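Local coordinates for cellulosomal scaffoldin adaptor protein B (Acetivibrio cellulolyticus, PDB 3BWZ), which serves as a type II cohesin module of an adaptor scaffoldin, probably binding a dockerin partner and so helping to assemble the cellulosome, at residues L70-N75 with K93-L98; T32-C37 with T143-W148; T23-I28 with T110-V115. All coordinates share one frame; numbering follows the deposited sequence. Where two conformers were deposited one is given.

Overall arrangement
From the N terminus, the chain first lays down T23-I28 and then, after a short connection, T32-C37; neither finds its partner until much later. L70-N75 is the next segment, and K93-L98 closes contact 1, a loop of 17 intervening residues. T110-V115 then returns to T23-I28 for contact 3, and T143-W148 returns to T32-C37 for contact 2. Contact 1 is therefore enclosed by both longer loops, while contacts 2 and 3 cross. In the jelly-roll sandwich of a cohesin, contact 3 pairs strands of one layer and contact 2 strands of the layer facing it; F34 packs between them on I28 and V113. Contact 1 fastens a loop to the end of strand 88-94, just before helix 98-104.

Contact 1 (L70-N75 with K93-L98); sequences LNSDFN and KAYVSL
The ring of Y95 is held between L70 and F74. The CD2 methyl of L70 lies over one face, 4.0 Å from the ring centroid, while F74 brings its CD1 edge to the opposite face. The pair is T-shaped: the centroids of the F74 and Y95 rings are 5.0 Å apart and their planes stand at 72°. F74 reaches this position with CG beside its own backbone N (chi1 -68°), and F74 CB touches Y95 CD2 at 3.7 Å. The phenol end is fixed as well. Y95 OH accepts a hydrogen bond from S72 N (3.0 Å, 159°) and is also hydrogen-bonded to E108 OE2, while E108 OE1 accepts from L70 N.

Beyond the aromatic pair, F74 O is gripped twice, by V96 N at 3.0 Å, nearly in line with the carbonyl, and by S97 N at 3.0 Å, from above the carbonyl plane.

Y101 adds another aromatic ring, meeting both Y95 and F74. S97 stands at the N-cap position of helix 98-104, though its side chain makes no capping bond; with Y101 from that helix, the aromatic cluster ties the loop to the root of the helix that, in type II cohesins, crowns one end of the jelly-roll.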
ATOM      1  N   LEU A  70       4.062   7.183   9.371  1.00  9.28           N
ATOM      2  CA  LEU A  70       4.500   5.911   9.985  1.00  9.32           C
ATOM      3  C   LEU A  70       6.017   5.803   9.995  1.00  9.59           C
ATOM      4  O   LEU A  70       6.588   4.720   9.930  1.00 11.79           O
ATOM      5  CB  LEU A  70       3.859   4.660   9.380  1.00 10.32           C
ATOM      6  CG  LEU A  70       2.344   4.577   9.498  1.00 10.54           C
ATOM      7  CD1 LEU A  70       1.839   3.316   8.805  1.00 12.28           C
ATOM      8  CD2 LEU A  70       1.893   4.621  10.960  1.00 14.75           C
ATOM      9  N   ASN A  71       6.655   6.947  10.161  1.00  9.10           N
ATOM     10  CA  ASN A  71       8.088   7.112  10.105  1.00 10.89           C
ATOM     11  C   ASN A  71       8.731   7.534  11.429  1.00 11.84           C
ATOM     12  O   ASN A  71       9.952   7.719  11.503  1.00 15.27           O
ATOM     13  CB  ASN A  71       8.376   8.146   8.973  1.00 14.18           C
ATOM     14  CG  ASN A  71       8.520   7.531   7.647  0.50 12.74           C
ATOM     15  OD1 ASN A  71       8.849   6.360   7.438  0.50 14.22           O
ATOM     16  ND2 ASN A  71       8.168   8.352   6.682  0.50 14.67           N
ATOM     17  N   SER A  72       7.928   7.658  12.478  1.00  9.51           N
ATOM     18  CA  SER A  72       8.431   8.109  13.781  1.00  8.85           C
ATOM     19  C   SER A  72       8.840   6.919  14.648  1.00  9.88           C
ATOM     20  O   SER A  72       8.386   5.797  14.448  1.00 10.31           O
ATOM     21  CB  SER A  72       7.367   8.904  14.521  1.00  9.45           C
ATOM     22  OG  SER A  72       6.981  10.032  13.747  1.00  9.86           O
ATOM     23  N   ASP A  73       9.688   7.193  15.637  1.00  9.39           N
ATOM     24  CA  ASP A  73      10.226   6.169  16.534  1.00  9.97           C
ATOM     25  C   ASP A  73       9.235   5.792  17.636  1.00  9.45           C
ATOM     26  O   ASP A  73       9.457   6.065  18.827  1.00 11.28           O
ATOM     27  CB  ASP A  73      11.535   6.662  17.182  1.00 10.88           C
ATOM     28  CG  ASP A  73      12.756   6.600  16.302  1.00 15.09           C
ATOM     29  OD1 ASP A  73      12.689   6.166  15.141  1.00 16.21           O
ATOM     30  OD2 ASP A  73      13.832   6.992  16.842  1.00 16.74           O
ATOM     31  N   PHE A  74       8.155   5.120  17.258  1.00  9.73           N
ATOM     32  CA  PHE A  74       7.197   4.556  18.197  1.00  9.68           C
ATOM     33  C   PHE A  74       7.230   3.019  18.118  1.00 10.56           C
ATOM     34  O   PHE A  74       6.202   2.343  18.155  1.00 10.62           O
ATOM     35  CB  PHE A  74       5.789   5.059  17.940  1.00  9.60           C
ATOM     36  CG  PHE A  74       5.577   6.524  18.225  1.00  9.38           C
ATOM     37  CD1 PHE A  74       5.193   7.391  17.225  1.00  9.59           C
ATOM     38  CD2 PHE A  74       5.747   7.039  19.506  1.00 10.06           C
ATOM     39  CE1 PHE A  74       4.945   8.701  17.477  1.00 10.22           C
ATOM     40  CE2 PHE A  74       5.514   8.359  19.762  1.00 10.36           C
ATOM     41  CZ  PHE A  74       5.129   9.197  18.744  1.00 10.29           C
ATOM     42  N   ASN A  75       8.440   2.478  18.041  1.00 10.93           N
ATOM     43  CA  ASN A  75       8.630   1.033  17.986  0.50 11.08           C
ATOM     44  C   ASN A  75       7.795   0.427  16.845  1.00 10.78           C
ATOM     45  O   ASN A  75       7.052  -0.533  17.046  1.00 12.76           O
ATOM     46  CB  ASN A  75       8.273   0.399  19.339  0.50 11.29           C
ATOM     47  CG  ASN A  75       8.652  -1.059  19.416  0.50 13.20           C
ATOM     48  OD1 ASN A  75       9.516  -1.527  18.682  0.50 15.09           O
ATOM     49  ND2 ASN A  75       8.031  -1.772  20.335  0.50 16.12           N
ATOM     50  N   LYS A  93       2.112  -2.537   9.005  1.00  8.13           N
ATOM     51  CA  LYS A  93       2.997  -1.473   9.424  1.00  8.17           C
ATOM     52  C   LYS A  93       2.244  -0.663  10.446  1.00  7.74           C
ATOM     53  O   LYS A  93       1.221  -0.066  10.115  1.00  8.25           O
ATOM     54  CB  LYS A  93       3.321  -0.623   8.170  1.00 12.08           C
ATOM     55  CG  LYS A  93       4.348   0.421   8.297  1.00 11.98           C
ATOM     56  CD  LYS A  93       4.665   1.035   6.932  1.00 12.66           C
ATOM     57  CE  LYS A  93       5.737   2.033   7.069  1.00 13.16           C
ATOM     58  NZ  LYS A  93       6.092   2.545   5.746  1.00 11.51           N
ATOM     59  N   ALA A  94       2.731  -0.635  11.681  1.00  8.01           N
ATOM     60  CA  ALA A  94       1.966  -0.026  12.756  1.00  8.12           C
ATOM     61  C   ALA A  94       2.845   0.393  13.912  1.00  8.11           C
ATOM     62  O   ALA A  94       3.787  -0.297  14.285  1.00  9.29           O
ATOM     63  CB  ALA A  94       0.856  -0.974  13.232  1.00 10.35           C
ATOM     64  N   TYR A  95       2.509   1.519  14.501  1.00  8.13           N
ATOM     65  CA  TYR A  95       3.151   1.923  15.738  1.00  8.47           C
ATOM     66  C   TYR A  95       2.741   1.024  16.902  1.00  9.03           C
ATOM     67  O   TYR A  95       1.587   0.647  17.024  1.00 10.91           O
ATOM     68  CB  TYR A  95       2.802   3.358  16.074  1.00  8.43           C
ATOM     69  CG  TYR A  95       3.346   4.423  15.133  1.00  8.65           C
ATOM     70  CD1 TYR A  95       2.624   5.586  14.905  1.00  8.81           C
ATOM     71  CD2 TYR A  95       4.608   4.329  14.539  1.00  8.52           C
ATOM     72  CE1 TYR A  95       3.137   6.611  14.123  1.00  8.97           C
ATOM     73  CE2 TYR A  95       5.102   5.343  13.763  1.00  8.59           C
ATOM     74  CZ  TYR A  95       4.370   6.472  13.559  1.00  8.61           C
ATOM     75  OH  TYR A  95       4.915   7.461  12.769  1.00  9.15           O
ATOM     76  N   VAL A  96       3.699   0.703  17.781  1.00  9.19           N
ATOM     77  CA  VAL A  96       3.450  -0.097  18.962  1.00  9.81           C
ATOM     78  C   VAL A  96       3.384   0.756  20.225  1.00 10.05           C
ATOM     79  O   VAL A  96       2.611   0.460  21.127  1.00 11.20           O
ATOM     80  CB  VAL A  96       4.519  -1.217  19.096  1.00 11.20           C
ATOM     81  CG1 VAL A  96       4.367  -2.004  20.399  1.00 14.18           C
ATOM     82  CG2 VAL A  96       4.449  -2.138  17.882  1.00 13.13           C
ATOM     83  N   SER A  97       4.180   1.822  20.283  1.00  9.78           N
ATOM     84  CA  SER A  97       4.240   2.681  21.474  1.00 10.30           C
ATOM     85  C   SER A  97       3.117   3.695  21.426  1.00 10.10           C
ATOM     86  O   SER A  97       3.328   4.913  21.242  1.00 11.22           O
ATOM     87  CB  SER A  97       5.595   3.360  21.554  1.00 11.59           C
ATOM     88  OG  SER A  97       6.625   2.411  21.691  1.00 15.40           O
ATOM     89  N   LEU A  98       1.896   3.191  21.592  1.00 10.22           N
ATOM     90  CA  LEU A  98       0.705   4.007  21.360  1.00 10.43           C
ATOM     91  C   LEU A  98       0.438   5.041  22.436  1.00 10.62           C
ATOM     92  O   LEU A  98      -0.069   6.111  22.133  1.00 11.09           O
ATOM     93  CB  LEU A  98      -0.514   3.118  21.134  1.00 10.73           C
ATOM     94  CG  LEU A  98      -0.464   2.261  19.863  1.00 10.77           C
ATOM     95  CD1 LEU A  98      -1.694   1.379  19.763  1.00 13.25           C
ATOM     96  CD2 LEU A  98      -0.336   3.131  18.605  1.00 11.79           C
TER
HETATM   97  O   HOH W   1       6.873   5.168   6.194  1.00 12.98           O
HETATM   98  O   HOH W   2       6.777  -0.157  22.416  1.00 23.54           O

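Contact 2 (T32-C37 with T143-W148); sequences TNFSGC and TVLFDW
N33 lies flat on the indole of W148, the amide and ring planes only 12° apart. Its CB sits 3.6 Å from the centroid of the five-membered ring, almost on the normal; the amide follows the NE1-CE2 side of the indole, and ND2 reaches the rim of the six-membered ring, 3.4 Å from W148 CZ2. W148 offers this face because its CG stands in the crowded position between backbone N and carbonyl carbon (chi1 65°).

Beside the stack, S35 OG donates to D147 O at 2.7 Å, arriving from well above the carbonyl plane, so the hydroxyl clasps the backbone of the opposing strand. On the side of the sheet bearing C37 and L145, C37 CB meets L145 CD2 at 3.8 Å; F146 points to the other side, with its ring edge near C37 N.

The backbone sets these positions. S35 N donates to F146 O at 2.9 Å, and F146 N to G36 O at 2.9 Å. F34 pairs with D147 and C37 with L145, both as non-hydrogen-bonded antiparallel pairs, yet two residues, S35 and G36, lie opposite the single F146. This is a beta bulge. G36 has backbone angles at which a CB would press against the carbonyl O of S35, and its N lies over the centre of the F34 ring.

D147 turns its carboxylate out of the contact, OD1 accepting from N149 N and D151 N. Strand 88-94 runs along the other edge of strand 34-42, through backbone bonds of C37 with K93 and, just past the strand's end, of S35 with Y95. Helix 98-104 lies against S35, bonds F34 O through Y101 and W148 O through R102, and turns Y101 edge-to-face with the indole; from strand 6-11, I7 packs on L145.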
ATOM      1  N   THR A  32      -8.996   9.375  11.168  1.00 10.88           N
ATOM      2  CA  THR A  32      -8.876   9.938  12.505  1.00 10.91           C
ATOM      3  C   THR A  32      -7.999   9.071  13.408  1.00 10.22           C
ATOM      4  O   THR A  32      -8.225   7.870  13.538  1.00 10.62           O
ATOM      5  CB  THR A  32     -10.257  10.102  13.129  1.00 12.82           C
ATOM      6  OG1 THR A  32     -11.038  10.953  12.288  1.00 16.26           O
ATOM      7  CG2 THR A  32     -10.145  10.698  14.532  1.00 15.25           C
ATOM      8  N   ASN A  33      -6.976   9.680  14.001  1.00  9.95           N
ATOM      9  CA  ASN A  33      -6.117   9.012  14.975  1.00  9.82           C
ATOM     10  C   ASN A  33      -5.456   7.745  14.443  1.00  8.80           C
ATOM     11  O   ASN A  33      -5.158   6.835  15.190  1.00  9.71           O
ATOM     12  CB  ASN A  33      -6.886   8.742  16.286  1.00 10.41           C
ATOM     13  CG  ASN A  33      -7.383  10.004  16.952  1.00 12.46           C
ATOM     14  OD1 ASN A  33      -8.368   9.975  17.737  1.00 16.23           O
ATOM     15  ND2 ASN A  33      -6.722  11.090  16.695  1.00 11.34           N
ATOM     16  N   PHE A  34      -5.154   7.748  13.151  1.00  8.68           N
ATOM     17  CA  PHE A  34      -4.503   6.633  12.496  1.00  7.92           C
ATOM     18  C   PHE A  34      -3.180   6.259  13.156  1.00  7.67           C
ATOM     19  O   PHE A  34      -2.358   7.126  13.399  1.00  8.25           O
ATOM     20  CB  PHE A  34      -4.237   7.023  11.042  1.00  7.49           C
ATOM     21  CG  PHE A  34      -3.503   5.965  10.245  1.00  7.52           C
ATOM     22  CD1 PHE A  34      -2.160   6.096   9.941  1.00  7.96           C
ATOM     23  CD2 PHE A  34      -4.162   4.848   9.792  1.00  7.63           C
ATOM     24  CE1 PHE A  34      -1.524   5.144   9.186  1.00  7.85           C
ATOM     25  CE2 PHE A  34      -3.535   3.919   9.038  1.00  7.87           C
ATOM     26  CZ  PHE A  34      -2.201   4.056   8.746  1.00  7.81           C
ATOM     27  N   SER A  35      -2.937   4.960  13.350  1.00  7.13           N
ATOM     28  CA  SER A  35      -1.685   4.476  13.898  1.00  7.52           C
ATOM     29  C   SER A  35      -1.030   3.320  13.146  1.00  7.16           C
ATOM     30  O   SER A  35       0.042   2.901  13.541  1.00  8.27           O
ATOM     31  CB  SER A  35      -1.866   4.017  15.327  1.00  8.58           C
ATOM     32  OG  SER A  35      -2.484   2.729  15.367  1.00  9.22           O
ATOM     33  N   GLY A  36      -1.649   2.817  12.087  1.00  7.29           N
ATOM     34  CA  GLY A  36      -1.103   1.664  11.414  1.00  7.86           C
ATOM     35  C   GLY A  36      -2.124   0.956  10.569  1.00  6.98           C
ATOM     36  O   GLY A  36      -3.299   1.285  10.586  1.00  7.32           O
ATOM     37  N   CYS A  37      -1.658  -0.042   9.834  1.00  7.09           N
ATOM     38  CA  CYS A  37      -2.525  -0.746   8.912  1.00  7.21           C
ATOM     39  C   CYS A  37      -1.998  -2.128   8.579  1.00  7.09           C
ATOM     40  O   CYS A  37      -0.807  -2.395   8.733  1.00 11.28           O
ATOM     41  CB  CYS A  37      -2.739   0.051   7.625  1.00  7.83           C
ATOM     42  SG  CYS A  37      -1.237   0.427   6.697  1.00 11.19           S
ATOM     43  N   THR A 143      -8.178  -3.923   3.293  1.00  7.19           N
ATOM     44  CA  THR A 143      -7.576  -2.936   4.182  1.00  6.89           C
ATOM     45  C   THR A 143      -8.035  -3.114   5.626  1.00  6.54           C
ATOM     46  O   THR A 143      -9.211  -3.307   5.887  1.00  7.67           O
ATOM     47  CB  THR A 143      -7.854  -1.480   3.706  1.00  7.47           C
ATOM     48  OG1 THR A 143      -9.202  -1.094   3.979  1.00  7.87           O
ATOM     49  CG2 THR A 143      -7.540  -1.297   2.222  1.00  8.36           C
ATOM     50  N   VAL A 144      -7.082  -2.973   6.548  1.00  6.64           N
ATOM     51  CA  VAL A 144      -7.382  -2.880   7.962  1.00  7.21           C
ATOM     52  C   VAL A 144      -6.622  -1.655   8.454  1.00  7.40           C
ATOM     53  O   VAL A 144      -5.387  -1.614   8.329  1.00  7.87           O
ATOM     54  CB  VAL A 144      -6.963  -4.122   8.761  1.00  7.70           C
ATOM     55  CG1 VAL A 144      -7.321  -3.935  10.217  1.00  9.40           C
ATOM     56  CG2 VAL A 144      -7.635  -5.336   8.226  1.00  9.73           C
ATOM     57  N   LEU A 145      -7.343  -0.667   8.982  1.00  6.82           N
ATOM     58  CA  LEU A 145      -6.725   0.526   9.543  1.00  7.02           C
ATOM     59  C   LEU A 145      -6.920   0.526  11.043  1.00  7.37           C
ATOM     60  O   LEU A 145      -7.983   0.121  11.518  1.00  8.70           O
ATOM     61  CB  LEU A 145      -7.348   1.781   8.922  1.00  8.04           C
ATOM     62  CG  LEU A 145      -7.445   1.833   7.396  1.00  7.93           C
ATOM     63  CD1 LEU A 145      -8.042   3.181   6.968  1.00 10.29           C
ATOM     64  CD2 LEU A 145      -6.118   1.534   6.708  1.00  8.92           C
ATOM     65  N   PHE A 146      -5.906   0.963  11.770  1.00  7.63           N
ATOM     66  CA  PHE A 146      -5.934   1.017  13.229  1.00  8.16           C
ATOM     67  C   PHE A 146      -5.890   2.449  13.719  1.00  7.96           C
ATOM     68  O   PHE A 146      -5.238   3.287  13.104  1.00  8.29           O
ATOM     69  CB  PHE A 146      -4.739   0.270  13.831  1.00  9.39           C
ATOM     70  CG  PHE A 146      -4.697  -1.160  13.458  1.00 10.51           C
ATOM     71  CD1 PHE A 146      -3.800  -1.628  12.523  1.00 13.33           C
ATOM     72  CD2 PHE A 146      -5.552  -2.064  14.053  1.00 12.48           C
ATOM     73  CE1 PHE A 146      -3.777  -2.968  12.176  1.00 16.78           C
ATOM     74  CE2 PHE A 146      -5.519  -3.416  13.713  1.00 13.86           C
ATOM     75  CZ  PHE A 146      -4.646  -3.845  12.774  1.00 15.62           C
ATOM     76  N   ASP A 147      -6.538   2.709  14.850  1.00  8.79           N
ATOM     77  CA  ASP A 147      -6.423   3.969  15.544  1.00  9.40           C
ATOM     78  C   ASP A 147      -5.370   3.878  16.655  1.00  8.72           C
ATOM     79  O   ASP A 147      -4.753   2.831  16.895  1.00  8.95           O
ATOM     80  CB  ASP A 147      -7.796   4.455  16.054  1.00 10.58           C
ATOM     81  CG  ASP A 147      -8.359   3.638  17.201  1.00 11.41           C
ATOM     82  OD1 ASP A 147      -7.593   3.012  17.948  1.00 11.75           O
ATOM     83  OD2 ASP A 147      -9.614   3.637  17.346  1.00 15.89           O
ATOM     84  N   TRP A 148      -5.155   4.989  17.330  1.00  9.00           N
ATOM     85  CA  TRP A 148      -4.077   5.074  18.295  1.00  9.57           C
ATOM     86  C   TRP A 148      -4.403   4.500  19.660  1.00 10.46           C
ATOM     87  O   TRP A 148      -3.581   4.586  20.561  1.00 10.85           O
ATOM     88  CB  TRP A 148      -3.495   6.485  18.365  1.00  9.97           C
ATOM     89  CG  TRP A 148      -4.375   7.575  18.859  1.00 10.57           C
ATOM     90  CD1 TRP A 148      -5.581   7.483  19.483  1.00 10.94           C
ATOM     91  CD2 TRP A 148      -4.034   8.967  18.846  1.00 10.31           C
ATOM     92  NE1 TRP A 148      -6.010   8.732  19.845  1.00 12.35           N
ATOM     93  CE2 TRP A 148      -5.069   9.657  19.484  1.00 11.70           C
ATOM     94  CE3 TRP A 148      -2.924   9.683  18.394  1.00 10.27           C
ATOM     95  CZ2 TRP A 148      -5.044  11.035  19.647  1.00 13.29           C
ATOM     96  CZ3 TRP A 148      -2.898  11.048  18.570  1.00 11.90           C
ATOM     97  CH2 TRP A 148      -3.951  11.708  19.202  1.00 13.18           C
TER

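Contact 3 (T23-I28 with T110-V115); sequences TASINI and TGTVAV
T112 OG1 donates to N27 OD1 at 2.7 Å, the hydroxyl standing above the plane of the amide carbonyl instead of on a lone pair. The two side chains run side by side and point the same way. In T112 the hydroxyl is anti to the carbonyl carbon (chi1 -59°), which turns it toward the neighbouring strand while CG2 reaches S25 CB.

The backbone ladder is less regular than this pair suggests. I28 and G111 exchange two bonds, I28 N to G111 O at 2.8 Å and G111 N to I28 O at 3.0 Å. I26 N then donates to A114 O at 3.0 Å, but I26 O receives V113 N at 2.8 Å, almost straight along its carbonyl. N27 pairs with T112 and S25 with V115, so V113 and A114 both lie opposite I26, a beta bulge whose first residue, V113, has nearly helical backbone angles (phi -78°, psi -29°). The strands belong to one layer of the cohesin jelly-roll, where strand 21-29 lies between strands 6-11 and 111-120.

At the bulge the two methyls of V113 touch the isoleucines. In the conformers described, one of two modelled for each isoleucine, V113 CG2 meets I26 CG2 at 3.5 Å, and V113 CG1 approaches I28 CG2 at 4.0 Å, crossing that side chain at about a right angle. I26 packs on L39 and M41 of strand 34-42 in the facing layer. V113 O accepts from K93 NZ, the lysine of contact 1.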
ATOM      1  N   THR A  23       5.563   3.864  -9.605  1.00  7.09           N
ATOM      2  CA  THR A  23       5.548   3.963  -8.158  1.00  7.27           C
ATOM      3  C   THR A  23       4.121   4.069  -7.683  1.00  7.00           C
ATOM      4  O   THR A  23       3.419   5.036  -8.016  1.00  7.76           O
ATOM      5  CB  THR A  23       6.391   5.159  -7.702  1.00  8.66           C
ATOM      6  OG1 THR A  23       7.743   4.997  -8.159  1.00  9.85           O
ATOM      7  CG2 THR A  23       6.411   5.280  -6.187  1.00  9.71           C
ATOM      8  N   ALA A  24       3.702   3.091  -6.891  1.00  6.68           N
ATOM      9  CA  ALA A  24       2.377   3.072  -6.291  1.00  7.19           C
ATOM     10  C   ALA A  24       2.498   3.578  -4.850  1.00  7.28           C
ATOM     11  O   ALA A  24       3.076   2.930  -3.980  1.00  9.55           O
ATOM     12  CB  ALA A  24       1.804   1.656  -6.321  1.00  8.13           C
ATOM     13  N   SER A  25       1.921   4.742  -4.604  1.00  6.92           N
ATOM     14  CA  SER A  25       1.868   5.325  -3.278  1.00  7.25           C
ATOM     15  C   SER A  25       0.536   5.003  -2.639  1.00  6.92           C
ATOM     16  O   SER A  25      -0.522   5.193  -3.234  1.00  8.82           O
ATOM     17  CB  SER A  25       2.031   6.845  -3.369  1.00  8.04           C
ATOM     18  OG  SER A  25       3.310   7.173  -3.859  1.00  9.45           O
ATOM     19  N   ILE A  26       0.579   4.478  -1.420  1.00  6.55           N
ATOM     20  CA  ILE A  26      -0.610   4.130  -0.666  1.00  6.39           C
ATOM     21  C   ILE A  26      -0.920   5.305   0.247  1.00  5.85           C
ATOM     22  O   ILE A  26      -0.221   5.546   1.227  1.00  6.84           O
ATOM     23  CB  ILE A  26      -0.450   2.846   0.141  1.00  7.38           C
ATOM     24  CG1 ILE A  26      -0.072   1.646  -0.744  1.00  9.96           C
ATOM     25  CG2 ILE A  26      -1.751   2.576   0.888  1.00  8.71           C
ATOM     26  CD1 ILE A  26       0.493   0.527  -0.010  0.50  9.84           C
ATOM     27  N   ASN A  27      -1.945   6.071  -0.115  1.00  6.44           N
ATOM     28  CA  ASN A  27      -2.231   7.360   0.486  1.00  6.47           C
ATOM     29  C   ASN A  27      -3.516   7.314   1.279  1.00  7.10           C
ATOM     30  O   ASN A  27      -4.558   6.897   0.759  1.00  8.45           O
ATOM     31  CB  ASN A  27      -2.338   8.468  -0.571  1.00  7.72           C
ATOM     32  CG  ASN A  27      -1.030   8.733  -1.258  1.00  7.92           C
ATOM     33  OD1 ASN A  27       0.009   8.225  -0.868  1.00  8.16           O
ATOM     34  ND2 ASN A  27      -1.076   9.524  -2.320  1.00 10.89           N
ATOM     35  N   ILE A  28      -3.449   7.788   2.516  1.00  7.15           N
ATOM     36  CA  ILE A  28      -4.629   7.968   3.341  1.00  7.61           C
ATOM     37  C   ILE A  28      -4.969   9.445   3.467  1.00  7.24           C
ATOM     38  O   ILE A  28      -4.075  10.281   3.405  1.00  8.06           O
ATOM     39  CB  ILE A  28      -4.510   7.297   4.741  1.00  7.51           C
ATOM     40  CG1 ILE A  28      -3.451   7.969   5.626  0.97  8.67           C
ATOM     41  CG2 ILE A  28      -4.247   5.808   4.607  0.97  9.35           C
ATOM     42  CD1 ILE A  28      -3.470   7.488   7.085  0.97  8.78           C
ATOM     43  N   THR A 110      -3.269  11.964   7.461  1.00  8.88           N
ATOM     44  CA  THR A 110      -3.184  12.141   6.015  1.00  8.77           C
ATOM     45  C   THR A 110      -1.737  11.981   5.608  1.00  8.39           C
ATOM     46  O   THR A 110      -0.861  12.664   6.133  1.00  9.28           O
ATOM     47  CB  THR A 110      -3.698  13.525   5.597  1.00  9.70           C
ATOM     48  OG1 THR A 110      -5.091  13.588   5.911  1.00 11.00           O
ATOM     49  CG2 THR A 110      -3.504  13.776   4.109  1.00 11.60           C
ATOM     50  N   GLY A 111      -1.474  11.084   4.661  1.00  8.09           N
ATOM     51  CA  GLY A 111      -0.125  10.910   4.140  1.00  8.49           C
ATOM     52  C   GLY A 111       0.037   9.601   3.425  1.00  7.41           C
ATOM     53  O   GLY A 111      -0.927   8.876   3.209  1.00  8.52           O
ATOM     54  N   THR A 112       1.271   9.319   3.027  1.00  7.29           N
ATOM     55  CA  THR A 112       1.585   8.097   2.298  1.00  6.98           C
ATOM     56  C   THR A 112       2.109   7.082   3.293  1.00  6.66           C
ATOM     57  O   THR A 112       3.145   7.313   3.923  1.00  7.30           O
ATOM     58  CB  THR A 112       2.633   8.385   1.190  1.00  7.72           C
ATOM     59  OG1 THR A 112       2.106   9.382   0.302  1.00  8.90           O
ATOM     60  CG2 THR A 112       3.030   7.131   0.433  1.00  8.28           C
ATOM     61  N   VAL A 113       1.396   5.982   3.457  1.00  6.39           N
ATOM     62  CA  VAL A 113       1.785   4.999   4.437  1.00  7.23           C
ATOM     63  C   VAL A 113       2.935   4.126   3.969  1.00  7.01           C
ATOM     64  O   VAL A 113       3.671   3.617   4.802  1.00  9.68           O
ATOM     65  CB  VAL A 113       0.590   4.145   4.909  1.00  9.70           C
ATOM     66  CG1 VAL A 113      -0.466   4.994   5.563  1.00 13.25           C
ATOM     67  CG2 VAL A 113      -0.004   3.320   3.851  1.00 11.75           C
ATOM     68  N   ALA A 114       3.043   3.912   2.664  1.00  6.80           N
ATOM     69  CA  ALA A 114       4.011   2.995   2.095  1.00  8.09           C
ATOM     70  C   ALA A 114       4.025   3.227   0.603  1.00  7.31           C
ATOM     71  O   ALA A 114       3.059   3.751   0.034  1.00  7.27           O
ATOM     72  CB  ALA A 114       3.601   1.533   2.411  1.00 12.47           C
ATOM     73  N   VAL A 115       5.111   2.781  -0.026  1.00  7.39           N
ATOM     74  CA  VAL A 115       5.275   2.861  -1.456  1.00  7.63           C
ATOM     75  C   VAL A 115       5.693   1.489  -1.976  1.00  7.19           C
ATOM     76  O   VAL A 115       6.565   0.831  -1.403  1.00  9.05           O
ATOM     77  CB  VAL A 115       6.361   3.902  -1.770  1.00 11.20           C
ATOM     78  CG1 VAL A 115       6.730   3.937  -3.202  1.00 13.59           C
ATOM     79  CG2 VAL A 115       5.916   5.271  -1.321  1.00 12.73           C
TER